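Uncharacterized protein (Staphylococcus aureus subsp. aureus, PDB 4H0A) is of unknown function but belongs to the CAP (cysteine-rich secretory protein) family, joining a CAP domain to a CAP-associated N-terminal region. Local coordinates at residues Val73-Ile82 with Ser208-Met216; Asn34-Val45 with Leu147-Ala155. All coordinates share one frame; numbering follows the deposited sequence.

Contact 1: Val73-Ile82 with Ser208-Met216. With EDO (1,2-ethanediol), chain E.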
loop_
_atom_site.group_PDB
_atom_site.type_symbol
_atom_site.label_atom_id
_atom_site.label_comp_id
_atom_site.label_asym_id
_atom_site.label_seq_id
_atom_site.Cartn_x
_atom_site.Cartn_y
_atom_site.Cartn_z
ATOM N N VAL A 73 -12.117 5.865 -2.560
ATOM C CA VAL A 73 -12.060 4.662 -1.741
ATOM C C VAL A 73 -13.457 4.098 -1.654
ATOM O O VAL A 73 -14.392 4.825 -1.313
ATOM C CB VAL A 73 -11.444 4.935 -0.352
ATOM C CG1 VAL A 73 -11.388 3.655 0.493
ATOM C CG2 VAL A 73 -10.054 5.547 -0.507
ATOM N N PHE A 74 -13.609 2.801 -1.972
ATOM C CA PHE A 74 -14.882 2.096 -1.872
ATOM C C PHE A 74 -14.684 0.931 -0.938
ATOM O O PHE A 74 -13.780 0.128 -1.168
ATOM C CB PHE A 74 -15.350 1.585 -3.240
ATOM C CG PHE A 74 -15.593 2.630 -4.284
ATOM C CD1 PHE A 74 -14.569 3.038 -5.134
ATOM C CD2 PHE A 74 -16.863 3.163 -4.474
ATOM C CE1 PHE A 74 -14.809 3.973 -6.137
ATOM C CE2 PHE A 74 -17.100 4.091 -5.485
ATOM C CZ PHE A 74 -16.074 4.491 -6.309
ATOM N N LYS A 75 -15.497 0.813 0.103
ATOM C CA LYS A 75 -15.299 -0.316 1.003
ATOM C C LYS A 75 -16.570 -0.778 1.655
ATOM O O LYS A 75 -17.518 -0.019 1.822
ATOM C CB LYS A 75 -14.279 0.040 2.083
ATOM C CG LYS A 75 -14.619 1.263 2.893
ATOM C CD LYS A 75 -13.618 1.516 3.999
ATOM C CE LYS A 75 -14.151 2.548 4.971
ATOM N NZ LYS A 75 -13.273 2.702 6.154
ATOM N N ASP A 76 -16.562 -2.048 2.042
ATOM C CA ASP A 76 -17.655 -2.664 2.770
ATOM C C ASP A 76 -17.059 -3.843 3.552
ATOM O O ASP A 76 -15.843 -4.030 3.535
ATOM C CB ASP A 76 -18.812 -3.051 1.822
ATOM C CG ASP A 76 -18.556 -4.158 0.814
ATOM O OD1 ASP A 76 -17.587 -4.923 0.997
ATOM O OD2 ASP A 76 -19.353 -4.284 -0.139
ATOM N N LYS A 77 -17.874 -4.609 4.246
ATOM C CA LYS A 77 -17.372 -5.719 5.055
ATOM C C LYS A 77 -16.497 -6.712 4.279
ATOM O O LYS A 77 -15.530 -7.199 4.861
ATOM C CB LYS A 77 -18.538 -6.495 5.716
ATOM C CG LYS A 77 -18.085 -7.502 6.765
ATOM C CD LYS A 77 -19.227 -7.946 7.685
ATOM C CE LYS A 77 -19.436 -7.014 8.856
ATOM N NZ LYS A 77 -20.472 -7.527 9.795
ATOM N N ASN A 78 -16.819 -7.013 2.999
ATOM C CA ASN A 78 -16.105 -8.030 2.228
ATOM C C ASN A 78 -15.169 -7.493 1.144
ATOM O O ASN A 78 -14.550 -8.304 0.447
ATOM C CB ASN A 78 -17.108 -8.967 1.568
ATOM C CG ASN A 78 -18.088 -9.559 2.554
ATOM O OD1 ASN A 78 -17.698 -10.072 3.612
ATOM N ND2 ASN A 78 -19.380 -9.479 2.253
ATOM N N SER A 79 -15.012 -6.174 1.011
ATOM C CA SER A 79 -14.138 -5.659 -0.033
ATOM C C SER A 79 -13.545 -4.319 0.336
ATOM O O SER A 79 -14.106 -3.583 1.149
ATOM C CB SER A 79 -14.914 -5.524 -1.337
ATOM O OG SER A 79 -16.006 -4.631 -1.186
ATOM N N TYR A 80 -12.395 -4.013 -0.277
ATOM C CA TYR A 80 -11.698 -2.759 -0.061
ATOM C C TYR A 80 -10.997 -2.368 -1.341
ATOM O O TYR A 80 -10.183 -3.147 -1.839
ATOM C CB TYR A 80 -10.705 -2.912 1.100
ATOM C CG TYR A 80 -9.991 -1.619 1.420
ATOM C CD1 TYR A 80 -10.591 -0.648 2.218
ATOM C CD2 TYR A 80 -8.757 -1.321 0.848
ATOM C CE1 TYR A 80 -9.974 0.575 2.458
ATOM C CE2 TYR A 80 -8.119 -0.104 1.097
ATOM C CZ TYR A 80 -8.734 0.842 1.900
ATOM O OH TYR A 80 -8.085 2.025 2.164
ATOM N N TYR A 81 -11.310 -1.179 -1.887
ATOM C CA TYR A 81 -10.702 -0.693 -3.122
ATOM C C TYR A 81 -10.169 0.724 -2.986
ATOM O O TYR A 81 -10.900 1.589 -2.495
ATOM C CB TYR A 81 -11.739 -0.679 -4.259
ATOM C CG TYR A 81 -12.513 -1.959 -4.444
ATOM C CD1 TYR A 81 -11.969 -3.032 -5.145
ATOM C CD2 TYR A 81 -13.822 -2.077 -3.987
ATOM C CE1 TYR A 81 -12.703 -4.194 -5.369
ATOM C CE2 TYR A 81 -14.567 -3.229 -4.218
ATOM C CZ TYR A 81 -14.002 -4.289 -4.908
ATOM O OH TYR A 81 -14.724 -5.434 -5.166
ATOM N N ILE A 82 -8.933 0.970 -3.439
ATOM C CA ILE A 82 -8.372 2.312 -3.591
ATOM C C ILE A 82 -8.252 2.473 -5.091
ATOM O O ILE A 82 -7.421 1.802 -5.715
ATOM C CB ILE A 82 -7.039 2.614 -2.859
ATOM C CG1 ILE A 82 -7.161 2.358 -1.346
ATOM C CG2 ILE A 82 -6.624 4.098 -3.148
ATOM C CD1 ILE A 82 -5.796 2.343 -0.606
ATOM N N SER A 208 -5.589 5.883 4.919
ATOM C CA SER A 208 -5.339 4.664 4.123
ATOM C C SER A 208 -4.389 3.707 4.852
ATOM O O SER A 208 -4.587 2.495 4.786
ATOM C CB SER A 208 -4.739 5.021 2.772
ATOM O OG SER A 208 -5.698 5.715 1.999
ATOM N N LEU A 209 -3.369 4.253 5.561
ATOM C CA LEU A 209 -2.436 3.443 6.351
ATOM C C LEU A 209 -3.223 2.645 7.404
ATOM O O LEU A 209 -3.009 1.452 7.538
ATOM C CB LEU A 209 -1.362 4.328 7.021
ATOM C CG LEU A 209 -0.381 3.613 7.981
ATOM C CD1 LEU A 209 0.530 2.673 7.215
ATOM C CD2 LEU A 209 0.437 4.624 8.762
ATOM N N TYR A 210 -4.151 3.297 8.119
ATOM C CA TYR A 210 -4.989 2.614 9.113
ATOM C C TYR A 210 -5.854 1.548 8.469
ATOM O O TYR A 210 -5.956 0.429 8.978
ATOM C CB TYR A 210 -5.933 3.613 9.830
ATOM C CG TYR A 210 -5.287 4.682 10.689
ATOM C CD1 TYR A 210 -4.197 4.390 11.510
ATOM C CD2 TYR A 210 -5.859 5.948 10.799
ATOM C CE1 TYR A 210 -3.656 5.347 12.368
ATOM C CE2 TYR A 210 -5.348 6.902 11.681
ATOM C CZ TYR A 210 -4.247 6.596 12.467
ATOM O OH TYR A 210 -3.687 7.543 13.298
ATOM N N GLU A 211 -6.523 1.910 7.367
ATOM C CA GLU A 211 -7.447 0.996 6.683
ATOM C C GLU A 211 -6.737 -0.218 6.106
ATOM O O GLU A 211 -7.219 -1.324 6.294
ATOM C CB GLU A 211 -8.187 1.718 5.552
ATOM C CG GLU A 211 -9.226 2.701 6.064
ATOM C CD GLU A 211 -9.865 3.560 4.993
ATOM O OE1 GLU A 211 -9.352 3.600 3.851
ATOM O OE2 GLU A 211 -10.903 4.186 5.300
ATOM N N VAL A 212 -5.603 -0.017 5.407
ATOM C CA VAL A 212 -4.884 -1.145 4.809
ATOM C C VAL A 212 -4.295 -2.031 5.919
ATOM O O VAL A 212 -4.288 -3.257 5.776
ATOM C CB VAL A 212 -3.815 -0.707 3.788
ATOM C CG1 VAL A 212 -3.016 -1.929 3.306
ATOM C CG2 VAL A 212 -4.469 -0.008 2.600
ATOM N N THR A 213 -3.843 -1.435 7.037
ATOM C CA THR A 213 -3.347 -2.225 8.177
ATOM C C THR A 213 -4.454 -3.149 8.675
ATOM O O THR A 213 -4.200 -4.325 8.920
ATOM C CB THR A 213 -2.858 -1.309 9.308
ATOM O OG1 THR A 213 -1.669 -0.659 8.872
ATOM C CG2 THR A 213 -2.607 -2.069 10.628
ATOM N N ASN A 214 -5.676 -2.624 8.818
ATOM C CA ASN A 214 -6.799 -3.420 9.305
ATOM C C ASN A 214 -7.264 -4.443 8.253
ATOM O O ASN A 214 -7.682 -5.523 8.648
ATOM C CB ASN A 214 -7.951 -2.525 9.800
ATOM C CG ASN A 214 -7.696 -1.985 11.197
ATOM O OD1 ASN A 214 -6.926 -2.562 11.982
ATOM N ND2 ASN A 214 -8.333 -0.872 11.562
ATOM N N GLU A 215 -7.140 -4.159 6.947
ATOM C CA GLU A 215 -7.465 -5.168 5.922
ATOM C C GLU A 215 -6.505 -6.349 6.015
ATOM O O GLU A 215 -6.944 -7.493 5.921
ATOM C CB GLU A 215 -7.402 -4.574 4.499
ATOM C CG GLU A 215 -8.525 -3.603 4.179
ATOM C CD GLU A 215 -9.925 -4.169 4.322
ATOM O OE1 GLU A 215 -10.156 -5.323 3.894
ATOM O OE2 GLU A 215 -10.786 -3.461 4.890
HETATM N N MSE A 216 -5.206 -6.080 6.257
HETATM C CA MSE A 216 -4.198 -7.140 6.402
HETATM C C MSE A 216 -4.489 -7.962 7.648
HETATM O O MSE A 216 -4.417 -9.194 7.602
HETATM C CB MSE A 216 -2.781 -6.544 6.461
HETATM C CG MSE A 216 -2.346 -5.852 5.168
HETATM SE SE MSE A 216 -2.242 -7.054 3.653
HETATM C CE MSE A 216 -4.066 -6.651 2.792
HETATM C C1 EDO E . -19.125 -1.172 -2.068
HETATM O O1 EDO E . -18.806 0.034 -1.413
HETATM C C2 EDO E . -17.843 -1.788 -2.644
HETATM O O2 EDO E . -18.164 -3.071 -3.152
HETATM O O HOH W 1 -13.362 -2.753 4.099
HETATM O O HOH W 2 -12.810 -5.745 3.487
#

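Contact 2: Asn34-Val45 with Leu147-Ala155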
loop_
_atom_site.group_PDB
_atom_site.type_symbol
_atom_site.label_atom_id
_atom_site.label_comp_id
_atom_site.label_asym_id
_atom_site.label_seq_id
_atom_site.Cartn_x
_atom_site.Cartn_y
_atom_site.Cartn_z
ATOM N N ASN A 34 0.484 -12.759 -21.408
ATOM C CA ASN A 34 -0.760 -13.018 -20.689
ATOM C C ASN A 34 -1.834 -12.117 -21.274
ATOM O O ASN A 34 -1.568 -10.929 -21.507
ATOM C CB ASN A 34 -0.595 -12.765 -19.190
ATOM C CG ASN A 34 0.676 -13.353 -18.634
ATOM O OD1 ASN A 34 0.888 -14.577 -18.679
ATOM N ND2 ASN A 34 1.594 -12.507 -18.178
ATOM N N PRO A 35 -3.041 -12.638 -21.561
ATOM C CA PRO A 35 -4.087 -11.764 -22.112
ATOM C C PRO A 35 -4.628 -10.807 -21.055
ATOM O O PRO A 35 -4.384 -10.996 -19.860
ATOM C CB PRO A 35 -5.160 -12.751 -22.572
ATOM C CG PRO A 35 -5.002 -13.917 -21.660
ATOM C CD PRO A 35 -3.534 -14.017 -21.359
ATOM N N LYS A 36 -5.383 -9.799 -21.494
ATOM C CA LYS A 36 -5.998 -8.843 -20.575
ATOM C C LYS A 36 -7.021 -9.576 -19.692
ATOM O O LYS A 36 -7.521 -10.632 -20.087
ATOM C CB LYS A 36 -6.659 -7.672 -21.334
ATOM C CG LYS A 36 -7.926 -8.023 -22.128
ATOM C CD LYS A 36 -8.382 -6.851 -22.993
ATOM C CE LYS A 36 -9.678 -7.132 -23.713
ATOM N NZ LYS A 36 -10.229 -5.910 -24.359
ATOM N N PRO A 37 -7.342 -9.071 -18.489
ATOM C CA PRO A 37 -8.343 -9.773 -17.666
ATOM C C PRO A 37 -9.720 -9.676 -18.323
ATOM O O PRO A 37 -10.009 -8.677 -18.973
ATOM C CB PRO A 37 -8.269 -9.063 -16.306
ATOM C CG PRO A 37 -7.177 -8.047 -16.429
ATOM C CD PRO A 37 -6.896 -7.817 -17.857
ATOM N N LYS A 38 -10.516 -10.743 -18.236
ATOM C CA LYS A 38 -11.856 -10.795 -18.836
ATOM C C LYS A 38 -12.932 -10.270 -17.872
ATOM O O LYS A 38 -14.021 -9.904 -18.314
ATOM C CB LYS A 38 -12.196 -12.241 -19.241
ATOM C CG LYS A 38 -11.195 -12.853 -20.218
ATOM C CD LYS A 38 -11.626 -14.239 -20.709
ATOM C CE LYS A 38 -12.567 -14.182 -21.890
ATOM N NZ LYS A 38 -12.896 -15.539 -22.407
ATOM N N GLU A 39 -12.635 -10.262 -16.564
ATOM C CA GLU A 39 -13.564 -9.851 -15.516
ATOM C C GLU A 39 -12.801 -9.301 -14.316
ATOM O O GLU A 39 -11.581 -9.448 -14.235
ATOM C CB GLU A 39 -14.408 -11.071 -15.080
ATOM C CG GLU A 39 -13.569 -12.216 -14.525
ATOM C CD GLU A 39 -14.339 -13.470 -14.168
ATOM O OE1 GLU A 39 -14.899 -13.521 -13.048
ATOM O OE2 GLU A 39 -14.330 -14.425 -14.978
ATOM N N GLY A 40 -13.531 -8.715 -13.382
ATOM C CA GLY A 40 -12.949 -8.204 -12.150
ATOM C C GLY A 40 -12.341 -6.824 -12.261
ATOM O O GLY A 40 -12.504 -6.144 -13.278
ATOM N N VAL A 41 -11.588 -6.431 -11.216
ATOM C CA VAL A 41 -11.047 -5.077 -11.093
ATOM C C VAL A 41 -10.057 -4.728 -12.204
ATOM O O VAL A 41 -9.988 -3.560 -12.575
ATOM C CB VAL A 41 -10.459 -4.747 -9.698
ATOM C CG1 VAL A 41 -11.406 -5.157 -8.580
ATOM C CG2 VAL A 41 -9.093 -5.358 -9.497
ATOM N N GLY A 42 -9.376 -5.714 -12.784
ATOM C CA GLY A 42 -8.480 -5.462 -13.907
ATOM C C GLY A 42 -9.171 -4.841 -15.112
ATOM O O GLY A 42 -8.559 -4.045 -15.835
ATOM N N THR A 43 -10.477 -5.143 -15.312
ATOM C CA THR A 43 -11.259 -4.560 -16.414
ATOM C C THR A 43 -11.659 -3.099 -16.117
ATOM O O THR A 43 -12.131 -2.427 -17.028
ATOM C CB THR A 43 -12.530 -5.384 -16.713
ATOM O OG1 THR A 43 -13.433 -5.310 -15.600
ATOM C CG2 THR A 43 -12.224 -6.842 -17.079
ATOM N N TRP A 44 -11.511 -2.615 -14.863
ATOM C CA TRP A 44 -11.873 -1.235 -14.521
ATOM C C TRP A 44 -10.827 -0.249 -15.032
ATOM O O TRP A 44 -11.174 0.888 -15.302
ATOM C CB TRP A 44 -12.037 -1.034 -13.001
ATOM C CG TRP A 44 -12.991 -1.973 -12.312
ATOM C CD1 TRP A 44 -13.844 -2.868 -12.891
ATOM C CD2 TRP A 44 -13.228 -2.049 -10.902
ATOM N NE1 TRP A 44 -14.559 -3.533 -11.922
ATOM C CE2 TRP A 44 -14.229 -3.019 -10.695
ATOM C CE3 TRP A 44 -12.693 -1.380 -9.790
ATOM C CZ2 TRP A 44 -14.661 -3.381 -9.417
ATOM C CZ3 TRP A 44 -13.158 -1.705 -8.529
ATOM C CH2 TRP A 44 -14.111 -2.710 -8.351
ATOM N N VAL A 45 -9.554 -0.675 -15.171
ATOM C CA VAL A 45 -8.492 0.232 -15.619
ATOM C C VAL A 45 -8.810 0.693 -17.045
ATOM O O VAL A 45 -9.091 -0.136 -17.911
ATOM C CB VAL A 45 -7.088 -0.415 -15.494
ATOM C CG1 VAL A 45 -6.002 0.507 -16.059
ATOM C CG2 VAL A 45 -6.785 -0.772 -14.034
ATOM N N LEU A 147 5.432 -8.268 -10.477
ATOM C CA LEU A 147 4.915 -7.349 -11.493
ATOM C C LEU A 147 4.569 -8.196 -12.704
ATOM O O LEU A 147 5.455 -8.866 -13.232
ATOM C CB LEU A 147 5.948 -6.274 -11.838
ATOM C CG LEU A 147 5.516 -5.219 -12.867
ATOM C CD1 LEU A 147 4.266 -4.450 -12.395
ATOM C CD2 LEU A 147 6.639 -4.232 -13.129
ATOM N N ILE A 148 3.291 -8.235 -13.105
ATOM C CA ILE A 148 2.844 -9.072 -14.226
ATOM C C ILE A 148 2.193 -8.197 -15.267
ATOM O O ILE A 148 1.385 -7.352 -14.904
ATOM C CB ILE A 148 1.858 -10.182 -13.751
ATOM C CG1 ILE A 148 2.426 -10.971 -12.544
ATOM C CG2 ILE A 148 1.523 -11.134 -14.912
ATOM C CD1 ILE A 148 1.465 -11.955 -11.893
ATOM N N LYS A 149 2.499 -8.420 -16.561
ATOM C CA LYS A 149 1.859 -7.659 -17.626
ATOM C C LYS A 149 0.668 -8.467 -18.129
ATOM O O LYS A 149 0.842 -9.613 -18.531
ATOM C CB LYS A 149 2.850 -7.352 -18.760
ATOM C CG LYS A 149 2.320 -6.341 -19.771
ATOM C CD LYS A 149 3.383 -5.936 -20.789
ATOM C CE LYS A 149 2.839 -4.995 -21.839
ATOM N NZ LYS A 149 3.908 -4.472 -22.728
ATOM N N TYR A 150 -0.543 -7.896 -18.049
ATOM C CA TYR A 150 -1.784 -8.503 -18.539
ATOM C C TYR A 150 -2.297 -7.624 -19.652
ATOM O O TYR A 150 -2.798 -6.530 -19.382
ATOM C CB TYR A 150 -2.828 -8.617 -17.417
ATOM C CG TYR A 150 -2.493 -9.663 -16.379
ATOM C CD1 TYR A 150 -2.488 -11.015 -16.697
ATOM C CD2 TYR A 150 -2.222 -9.303 -15.065
ATOM C CE1 TYR A 150 -2.178 -11.982 -15.748
ATOM C CE2 TYR A 150 -1.937 -10.264 -14.099
ATOM C CZ TYR A 150 -1.929 -11.604 -14.441
ATOM O OH TYR A 150 -1.641 -12.558 -13.494
ATOM N N GLY A 151 -2.126 -8.063 -20.893
ATOM C CA GLY A 151 -2.504 -7.250 -22.039
ATOM C C GLY A 151 -1.640 -6.004 -22.060
ATOM O O GLY A 151 -0.416 -6.123 -21.991
ATOM N N ASP A 152 -2.271 -4.814 -22.071
ATOM C CA ASP A 152 -1.570 -3.516 -22.066
ATOM C C ASP A 152 -1.449 -2.920 -20.646
ATOM O O ASP A 152 -0.923 -1.814 -20.508
ATOM C CB ASP A 152 -2.296 -2.501 -22.976
ATOM N N ILE A 153 -1.924 -3.627 -19.593
ATOM C CA ILE A 153 -1.837 -3.104 -18.221
ATOM C C ILE A 153 -0.972 -4.027 -17.373
ATOM O O ILE A 153 -0.523 -5.081 -17.848
ATOM C CB ILE A 153 -3.241 -2.870 -17.591
ATOM C CG1 ILE A 153 -4.071 -4.172 -17.471
ATOM C CG2 ILE A 153 -3.991 -1.815 -18.399
ATOM C CD1 ILE A 153 -5.226 -4.053 -16.471
ATOM N N TYR A 154 -0.712 -3.609 -16.121
ATOM C CA TYR A 154 0.116 -4.360 -15.196
ATOM C C TYR A 154 -0.630 -4.692 -13.934
ATOM O O TYR A 154 -1.654 -4.077 -13.613
ATOM C CB TYR A 154 1.377 -3.557 -14.846
ATOM C CG TYR A 154 2.300 -3.378 -16.028
ATOM C CD1 TYR A 154 2.076 -2.378 -16.967
ATOM C CD2 TYR A 154 3.362 -4.248 -16.243
ATOM C CE1 TYR A 154 2.906 -2.227 -18.076
ATOM C CE2 TYR A 154 4.201 -4.105 -17.348
ATOM C CZ TYR A 154 3.964 -3.097 -18.269
ATOM O OH TYR A 154 4.765 -2.932 -19.373
ATOM N N ALA A 155 -0.106 -5.667 -13.211
ATOM C CA ALA A 155 -0.621 -6.053 -11.908
ATOM C C ALA A 155 0.531 -6.270 -10.973
ATOM O O ALA A 155 1.521 -6.898 -11.356
ATOM C CB ALA A 155 -1.461 -7.316 -11.996
HETATM O O HOH W 3 1.765 -10.234 -20.990
#

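Contact 1: Val73-Ile82 with Ser208-Met216
Glu-211, on the helix, sets its two carboxylate oxygens to two different side chains of the hairpin. Tyr-80 OH donates to Glu-211 OE1 at 2.6 Å, arriving on the anti side and 22° out of the carboxylate plane, with the ring turned nearly perpendicular to that plane. Lys-75 NZ makes a salt bridge with Glu-211 OE2 at 2.9 Å, coming from above the plane. With CG anti to the backbone N (chi1 -177°), the Tyr-80 ring extends across to the helix. One turn on, Glu-215 bends at chi2 and lays its carboxylate almost parallel to the same ring; its CG makes an off-centre CH-pi contact, 4.2 Å from the Tyr-80 ring centroid. The CG2 methyl of Val-212 adds apolar contacts, 3.9 Å from Tyr-80 CE2 and 4.2 Å from Ile-82 CD1.

Further out, water 1 links Glu-215 OE2 to the carbonyl O of Asp-76, while Lys-218 forms a salt bridge with the same carboxylate oxygen. Arg-61, on the neighbouring strand, pairs with Glu-211 OE1 and also bonds Ser-208 OG, so OE1 is shared by a phenol and a guanidinium, which would probably stabilise its negative charge. The hairpin bend is fixed by Asp-76 OD1, which accepts from Ser-79 OG at 2.7 Å and from Asn-78 N on the opposite face of its plane, the latter bond closing an Asx turn. A beta hairpin of the CAP-associated N-terminal region thus packs against helix 201-219 of the CAP domain, a largely buried interface between the two.

Contact 2: Asn34-Val45 with Leu147-Ala155
Asn-34 places CG anti to its own carbonyl carbon (chi1 -45°), and the amide is rotated until ND2 faces Lys-149 O; Ile-153 holds CG1 between its backbone N and carbonyl carbon (chi1 62°), a torsion that sends CD1 toward Gly-42. Lys-149 and Ile-153 belong to a beta hairpin, strands 145-150 and 153-159, closed by a type II' turn from Tyr-150 to Ile-153 at the edge of the seven-stranded antiparallel sheet.

Two hydrogen bonds fasten the loop to the hairpin end. Gly-151 N donates to Asn-34 O at 3.0 Å, and Asn-34 ND2 donates to Lys-149 O at 3.0 Å, nearly straight at 167°, with the acceptor close to the amide plane. Asn-34 OD1 takes the backbone N of Ser-119, so the amide is gripped at both ends and its rotation is fixed. Water 3 accepts from Asn-34 N and donates to Lys-149 O, giving that carbonyl a second partner.

The Tyr-150 side chain packs against the start of the loop. Asn-34 CB approaches its CD1 obliquely at 3.6 Å, Pro-35 O sits at the ring edge, and Ile-148 CG2 rests over one face, off its centre. Pro-37 CD bridges to the other strand, 4.2 Å from Tyr-150 CB and 4.3 Å from Ile-153 CD1. Beyond it a short 3-10 turn around Gly-42 brings the chain back to Ile-153; Phe-171 of strand 166-172 touches Pro-37 and Val-45. The Val-45 and Ile-153 side chains run alongside in opposing senses, Val-45 CG1 coming within 3.9 Å of Ile-153 CG2.

Overall arrangement
Both contacts use the seven-stranded antiparallel sheet, but near opposite ends of its strand order: contact 1 on strands 69-76 and 79-86, contact 2 on 145-150 and 153-159. Their centres lie about 21 Å apart. Contact 1 is mainly buried, its centre about 10 Å from the chain centre, and its helix belongs to the CAP family region; there a salt bridge and a phenol-carboxylate bond sit beside aromatic and aliphatic packing. Contact 2, its centre about 19 Å out and partly buried, relies on backbone groups, one amide side chain and apolar side chains with a tyrosine ring, without a salt bridge. The two meet directly where the Tyr-81 ring, on the hairpin of contact 1, packs on Val-41 and Trp-44.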